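Local coordinates for protein oxidized polyvinyl alcohol hydrolase (Sphingopyxis, PDB 3WLA) that hydrolyses beta-diketones such as 4,6-nonanedione and cleaves oxidized polyvinyl alcohol, the second step in breaking down that polymer, at residues S265-F268 with S269-N273; A209-P212 with A213-W216; G309-P312 with K313-K316. All blocks are in the same frame, centred on the assembly; numbering follows the deposited sequence.

Interaction 1: residues S265-F268 with S269-N273; sequences SNYF and SSISN
Ile271 packs back on Tyr267, four residues earlier, as the helical turn runs out. Ile271 CG1 lies over one face of the phenol ring, 4.2 Å from its centroid, in a CH-pi contact. The methyl beyond it reaches the far end of the ring, with Ile271 CD1 3.7 Å from Tyr267 OH. Tyr267 can meet it there because its CG stands anti to the backbone N (chi1 174°), which carries the ring along the chain toward the loop. The Tyr267 hydroxyl is bonded to Pro226 O, which fixes the far end of the ring. Within the helix, Tyr267 CD2 sits 3.8 Å above the plane of the Phe268 ring, near its rim. This aromatic and aliphatic part is the tight half of the contact.

The serines make up the looser, more exposed side. Ser270 grips Tyr267 O twice: Ser270 OG comes to 2.5 Å from that oxygen, and Ser270 N reaches it at 3.0 Å from above the carbonyl plane. With chi1 at 77°, the Ser270 hydroxyl is turned back over its own backbone toward this carbonyl. Ser269 N still makes the regular helical bond to Ser265 O, whereas Ile271 N has just a weak one to Phe268 O. Bonds reaching three residues back appear here, as helix 257-269 gives way to the loop before strand 274-280.

Asn266, itself buried, ties the helix to Arg330 and to the carbonyls of Pro212 and Lys214. Inward, Phe268 packs against helix 163-174 and His276 of strand 274-280, the strand that the loop enters next.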
loop_
_atom_site.group_PDB
_atom_site.type_symbol
_atom_site.label_atom_id
_atom_site.label_comp_id
_atom_site.label_asym_id
_atom_site.label_seq_id
_atom_site.Cartn_x
_atom_site.Cartn_y
_atom_site.Cartn_z
ATOM N N SER A 265 -12.460 1.930 1.754
ATOM C CA SER A 265 -13.280 0.734 1.624
ATOM C C SER A 265 -14.526 1.014 0.756
ATOM O O SER A 265 -14.959 0.150 -0.011
ATOM C CB SER A 265 -13.700 0.148 2.992
ATOM O OG SER A 265 -14.759 0.865 3.624
ATOM N N ASN A 266 -15.089 2.209 0.886
ATOM C CA ASN A 266 -16.282 2.596 0.142
ATOM C C ASN A 266 -16.019 2.596 -1.369
ATOM O O ASN A 266 -16.813 2.043 -2.164
ATOM C CB ASN A 266 -16.734 3.990 0.559
ATOM C CG ASN A 266 -17.388 4.018 1.946
ATOM O OD1 ASN A 266 -17.679 2.980 2.565
ATOM N ND2 ASN A 266 -17.657 5.226 2.415
ATOM N N TYR A 267 -14.926 3.226 -1.754
ATOM C CA TYR A 267 -14.545 3.301 -3.152
ATOM C C TYR A 267 -14.285 1.933 -3.813
ATOM O O TYR A 267 -14.882 1.611 -4.855
ATOM C CB TYR A 267 -13.288 4.161 -3.313
ATOM C CG TYR A 267 -12.790 4.129 -4.719
ATOM C CD1 TYR A 267 -13.354 4.953 -5.694
ATOM C CD2 TYR A 267 -11.815 3.205 -5.114
ATOM C CE1 TYR A 267 -12.964 4.859 -7.055
ATOM C CE2 TYR A 267 -11.409 3.086 -6.473
ATOM C CZ TYR A 267 -11.988 3.919 -7.438
ATOM O OH TYR A 267 -11.580 3.818 -8.757
ATOM N N PHE A 268 -13.379 1.136 -3.230
ATOM C CA PHE A 268 -13.064 -0.176 -3.782
ATOM C C PHE A 268 -14.279 -1.133 -3.762
ATOM O O PHE A 268 -14.441 -2.010 -4.632
ATOM C CB PHE A 268 -11.917 -0.798 -3.000
ATOM C CG PHE A 268 -10.599 -0.151 -3.257
ATOM C CD1 PHE A 268 -10.064 -0.124 -4.539
ATOM C CD2 PHE A 268 -9.862 0.387 -2.199
ATOM C CE1 PHE A 268 -8.813 0.408 -4.791
ATOM C CE2 PHE A 268 -8.587 0.937 -2.436
ATOM C CZ PHE A 268 -8.060 0.943 -3.739
ATOM N N SER A 269 -15.132 -0.975 -2.755
ATOM C CA SER A 269 -16.309 -1.820 -2.685
ATOM C C SER A 269 -17.302 -1.420 -3.786
ATOM O O SER A 269 -18.212 -2.180 -4.095
ATOM C CB SER A 269 -16.997 -1.671 -1.320
ATOM O OG SER A 269 -16.270 -2.346 -0.299
ATOM N N SER A 270 -17.153 -0.213 -4.327
ATOM C CA SER A 270 -18.070 0.264 -5.336
ATOM C C SER A 270 -17.649 -0.107 -6.738
ATOM O O SER A 270 -18.420 0.138 -7.681
ATOM C CB SER A 270 -18.216 1.766 -5.275
ATOM O OG SER A 270 -17.088 2.387 -5.858
ATOM N N ILE A 271 -16.447 -0.678 -6.889
ATOM C CA ILE A 271 -15.952 -1.070 -8.194
ATOM C C ILE A 271 -16.257 -2.564 -8.345
ATOM O O ILE A 271 -15.646 -3.421 -7.702
ATOM C CB ILE A 271 -14.447 -0.808 -8.317
ATOM C CG1 ILE A 271 -14.134 0.671 -8.032
ATOM C CG2 ILE A 271 -13.963 -1.238 -9.680
ATOM C CD1 ILE A 271 -14.639 1.708 -9.062
ATOM N N SER A 272 -17.229 -2.870 -9.202
ATOM C CA SER A 272 -17.678 -4.238 -9.376
ATOM C C SER A 272 -16.666 -5.323 -9.649
ATOM O O SER A 272 -16.841 -6.414 -9.129
ATOM C CB SER A 272 -18.793 -4.338 -10.450
ATOM O OG SER A 272 -18.580 -3.458 -11.548
ATOM N N ASN A 273 -15.628 -5.057 -10.442
ATOM C CA ASN A 273 -14.672 -6.127 -10.731
ATOM C C ASN A 273 -13.533 -6.211 -9.710
ATOM O O ASN A 273 -12.576 -6.970 -9.904
ATOM C CB ASN A 273 -14.134 -6.021 -12.169
ATOM C CG ASN A 273 -13.276 -4.799 -12.384
ATOM O OD1 ASN A 273 -13.478 -3.761 -11.726
ATOM N ND2 ASN A 273 -12.328 -4.890 -13.328
#

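Interaction 2: residues A209-P212 with A213-W216; sequences AAAP and AKIW
Ala211 O takes two hydrogen bonds from the residues that follow it. Trp216 NE1 donates at 3.1 Å to Ala211 O, the oxygen lying close to the indole plane at the ring edge. Lys214 N binds Ala211 O at 3.3 Å from the opposite face of the carbonyl. Beside this polar knot, Ala211 CB rests 3.8 Å from Trp216 CZ2 and 3.9 Å from Lys214 CB, so a single small residue meets the indole through both its methyl and its oxygen.

The Lys214 N bond closes a type I beta turn from Ala211 to Lys214, with Pro212 and Ala213 at its corners. It reverses the chain just after helix 201-210, in the excursion between strands 181-185 and 232-238 of the alpha/beta-hydrolase sheet.

In the next shell, Lys214 leaves the backbone with CG anti to N (chi1 164°) and stays extended until a bend at chi4. Its CE lies 3.5 Å above the Trp216 ring plane, toward the rim, and Lys214 NZ bonds Ile215 O at 3.2 Å while forming a salt bridge with Asp194. With a leucine in place of Trp216, Ala211 O would probably lose its indole donor and the lysine chain the flat surface beneath it. Further out, Met207 and Val208 of helix 201-210 pack on the indole, Trp189 bonds Trp216 O, and Arg330 bonds Pro212 O.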
loop_
_atom_site.group_PDB
_atom_site.type_symbol
_atom_site.label_atom_id
_atom_site.label_comp_id
_atom_site.label_asym_id
_atom_site.label_seq_id
_atom_site.Cartn_x
_atom_site.Cartn_y
_atom_site.Cartn_z
ATOM N N ALA A 209 -17.425 11.601 8.636
ATOM C CA ALA A 209 -18.314 11.024 9.667
ATOM C C ALA A 209 -19.794 11.415 9.395
ATOM O O ALA A 209 -20.695 10.713 9.817
ATOM C CB ALA A 209 -17.912 11.514 11.065
ATOM N N ALA A 210 -20.014 12.539 8.715
ATOM C CA ALA A 210 -21.374 12.963 8.371
ATOM C C ALA A 210 -21.958 12.143 7.186
ATOM O O ALA A 210 -23.168 12.029 7.063
ATOM C CB ALA A 210 -21.387 14.436 8.026
ATOM N N ALA A 211 -21.096 11.567 6.341
ATOM C CA ALA A 211 -21.528 10.781 5.185
ATOM C C ALA A 211 -20.599 9.587 5.055
ATOM O O ALA A 211 -19.858 9.469 4.078
ATOM C CB ALA A 211 -21.453 11.653 3.901
ATOM N N PRO A 212 -20.673 8.649 6.010
ATOM C CA PRO A 212 -19.818 7.463 6.014
ATOM C C PRO A 212 -19.931 6.415 4.898
ATOM O O PRO A 212 -19.082 5.512 4.834
ATOM C CB PRO A 212 -20.053 6.877 7.408
ATOM C CG PRO A 212 -21.445 7.253 7.693
ATOM C CD PRO A 212 -21.581 8.638 7.170
ATOM N N ALA A 213 -20.948 6.524 4.028
ATOM C CA ALA A 213 -21.084 5.542 2.944
ATOM C C ALA A 213 -20.796 6.176 1.610
ATOM O O ALA A 213 -20.701 5.497 0.584
ATOM C CB ALA A 213 -22.465 4.928 2.930
ATOM N N LYS A 214 -20.654 7.482 1.625
ATOM C CA LYS A 214 -20.356 8.201 0.410
ATOM C C LYS A 214 -19.003 7.827 -0.188
ATOM O O LYS A 214 -18.092 7.424 0.541
ATOM C CB LYS A 214 -20.380 9.673 0.716
ATOM C CG LYS A 214 -19.732 10.569 -0.304
ATOM C CD LYS A 214 -20.001 12.026 0.074
ATOM C CE LYS A 214 -19.156 12.978 -0.766
ATOM N NZ LYS A 214 -19.313 12.599 -2.184
ATOM N N ILE A 215 -18.888 7.926 -1.518
ATOM C CA ILE A 215 -17.621 7.673 -2.210
ATOM C C ILE A 215 -16.965 9.019 -2.122
ATOM O O ILE A 215 -17.482 9.987 -2.671
ATOM C CB ILE A 215 -17.776 7.365 -3.736
ATOM C CG1 ILE A 215 -18.659 6.131 -3.947
ATOM C CG2 ILE A 215 -16.397 7.167 -4.391
ATOM C CD1 ILE A 215 -18.280 4.884 -3.138
ATOM N N TRP A 216 -15.861 9.102 -1.384
ATOM C CA TRP A 216 -15.110 10.345 -1.272
ATOM C C TRP A 216 -13.917 10.385 -2.203
ATOM O O TRP A 216 -13.171 9.408 -2.292
ATOM C CB TRP A 216 -14.572 10.507 0.153
ATOM C CG TRP A 216 -15.625 10.770 1.130
ATOM C CD1 TRP A 216 -16.320 9.861 1.850
ATOM C CD2 TRP A 216 -16.191 12.053 1.433
ATOM N NE1 TRP A 216 -17.299 10.490 2.596
ATOM C CE2 TRP A 216 -17.240 11.836 2.355
ATOM C CE3 TRP A 216 -15.912 13.362 1.003
ATOM C CZ2 TRP A 216 -18.023 12.883 2.868
ATOM C CZ3 TRP A 216 -16.686 14.405 1.501
ATOM C CH2 TRP A 216 -17.739 14.152 2.433
#

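Interaction 3: residues G309-P312 with K313-K316; sequences GSSP and KDFK
Asp314 OD2 accepts a hydrogen bond of 2.7 Å from water 1, and the same water accepts one from Ser311 N at 2.8 Å, bridging a carboxylate to a backbone amide three residues earlier. The carboxylate also touches Ser311 directly, with Asp314 OD2 3.3 Å from Ser311 CB. Asp314 gets there by setting its CG anti to the carbonyl carbon and beside its own backbone N (chi1 -57°), which folds the acid back over the start of the turn.

Underneath, the backbone holds the two residues together in a second way. Asp314 N donates to Ser311 O at 2.9 Å, and one residue on, Phe315 N donates to Pro312 O at 3.1 Å. These two consecutive bonds, each reaching back three residues, are the pattern of the short 3-10 turn that Pro312 opens; as a proline it has no amide hydrogen of its own to place there. Ser311 O has a further, weak partner in His306 NE2. The Ser311 hydroxyl lies beside the aliphatic part of Lys313, but its modelled position is doubtful.

The turn belongs to the loop between helix 292-304 and strand 325-328. Phe315 is buried beneath it: its ring meets that of His306 with planes at about 85° and packs on Val275 and Val277 of strand 274-280, while Pro312 also lies on Val275.

The contact thus has two chemistries. An apolar foot pins the loop to the sheet, and on the exposed side a carboxylate reaches round to the amide at the front of the turn through water. That amide, relayed by the water, is likely to favour the charged form of Asp314.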
loop_
_atom_site.group_PDB
_atom_site.type_symbol
_atom_site.label_atom_id
_atom_site.label_comp_id
_atom_site.label_asym_id
_atom_site.label_seq_id
_atom_site.Cartn_x
_atom_site.Cartn_y
_atom_site.Cartn_z
ATOM N N GLY A 309 -7.955 -11.263 -12.607
ATOM C CA GLY A 309 -8.903 -11.775 -13.578
ATOM C C GLY A 309 -9.918 -12.735 -12.987
ATOM O O GLY A 309 -10.680 -13.350 -13.744
ATOM N N SER A 310 -9.958 -12.895 -11.660
ATOM C CA SER A 310 -10.950 -13.792 -11.048
ATOM C C SER A 310 -12.266 -13.073 -10.919
ATOM O O SER A 310 -12.327 -11.858 -10.820
ATOM C CB SER A 310 -10.528 -14.243 -9.650
ATOM O OG SER A 310 -9.319 -14.964 -9.694
ATOM N N SER A 311 -13.338 -13.830 -10.903
ATOM C CA SER A 311 -14.622 -13.196 -10.775
ATOM C C SER A 311 -14.952 -12.983 -9.296
ATOM O O SER A 311 -14.796 -13.869 -8.476
ATOM C CB SER A 311 -15.687 -14.059 -11.444
ATOM O OG SER A 311 -16.959 -13.643 -10.997
ATOM N N PRO A 312 -15.434 -11.798 -8.957
ATOM C CA PRO A 312 -15.791 -11.468 -7.585
ATOM C C PRO A 312 -16.718 -12.491 -6.976
ATOM O O PRO A 312 -16.569 -12.866 -5.804
ATOM C CB PRO A 312 -16.450 -10.112 -7.722
ATOM C CG PRO A 312 -15.656 -9.491 -8.843
ATOM C CD PRO A 312 -15.534 -10.618 -9.835
ATOM N N LYS A 313 -17.673 -12.955 -7.775
ATOM C CA LYS A 313 -18.639 -13.933 -7.304
ATOM C C LYS A 313 -18.013 -15.239 -6.822
ATOM O O LYS A 313 -18.628 -15.988 -6.069
ATOM C CB LYS A 313 -19.662 -14.212 -8.412
ATOM C CG LYS A 313 -19.063 -14.858 -9.658
ATOM C CD LYS A 313 -19.890 -14.526 -10.919
ATOM C CE LYS A 313 -19.409 -15.287 -12.165
ATOM N NZ LYS A 313 -20.251 -14.991 -13.388
ATOM N N ASP A 314 -16.801 -15.544 -7.255
ATOM C CA ASP A 314 -16.155 -16.782 -6.794
ATOM C C ASP A 314 -15.245 -16.653 -5.559
ATOM O O ASP A 314 -14.793 -17.649 -4.992
ATOM C CB ASP A 314 -15.363 -17.383 -7.940
ATOM C CG ASP A 314 -16.243 -17.654 -9.145
ATOM O OD1 ASP A 314 -17.259 -18.375 -8.948
ATOM O OD2 ASP A 314 -15.939 -17.138 -10.256
ATOM N N PHE A 315 -14.987 -15.427 -5.136
ATOM C CA PHE A 315 -14.106 -15.177 -3.973
ATOM C C PHE A 315 -14.701 -15.775 -2.704
ATOM O O PHE A 315 -15.893 -15.637 -2.438
ATOM C CB PHE A 315 -13.964 -13.665 -3.780
ATOM C CG PHE A 315 -13.080 -13.285 -2.638
ATOM C CD1 PHE A 315 -11.704 -13.486 -2.719
ATOM C CD2 PHE A 315 -13.623 -12.713 -1.482
ATOM C CE1 PHE A 315 -10.849 -13.125 -1.658
ATOM C CE2 PHE A 315 -12.805 -12.345 -0.407
ATOM C CZ PHE A 315 -11.389 -12.559 -0.505
ATOM N N LYS A 316 -13.881 -16.442 -1.920
ATOM C CA LYS A 316 -14.346 -17.002 -0.661
ATOM C C LYS A 316 -13.411 -16.458 0.429
ATOM O O LYS A 316 -12.192 -16.541 0.295
ATOM C CB LYS A 316 -14.333 -18.556 -0.732
ATOM C CG LYS A 316 -15.294 -19.033 -1.847
ATOM C CD LYS A 316 -15.513 -20.525 -2.007
ATOM C CE LYS A 316 -16.401 -20.730 -3.242
ATOM N NZ LYS A 316 -17.483 -19.651 -3.331
HETATM O O HOH W 1 -13.295 -16.602 -10.488
#

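In the fold
Interaction 1 is the buried member; interactions 2 and 3 lie on the surface, each with one buried aromatic, Trp216 and Phe315. All three are places where the chain turns within loops or at a helix end. Interactions 1 and 2 are tied by polar bonds from the helix to the 211-214 turn. Interactions 1 and 3 meet by packing alone, Pro312 against Ser272 and Asn273, and both border strand 274-280. Interactions 2 and 3 do not touch, their nearest atoms being about 16 Å apart. The side-chain packing of interaction 1 is aromatic on aliphatic, whereas charged side chains join in at the two surface turns, Lys214 over the indole and Asp314 through a water.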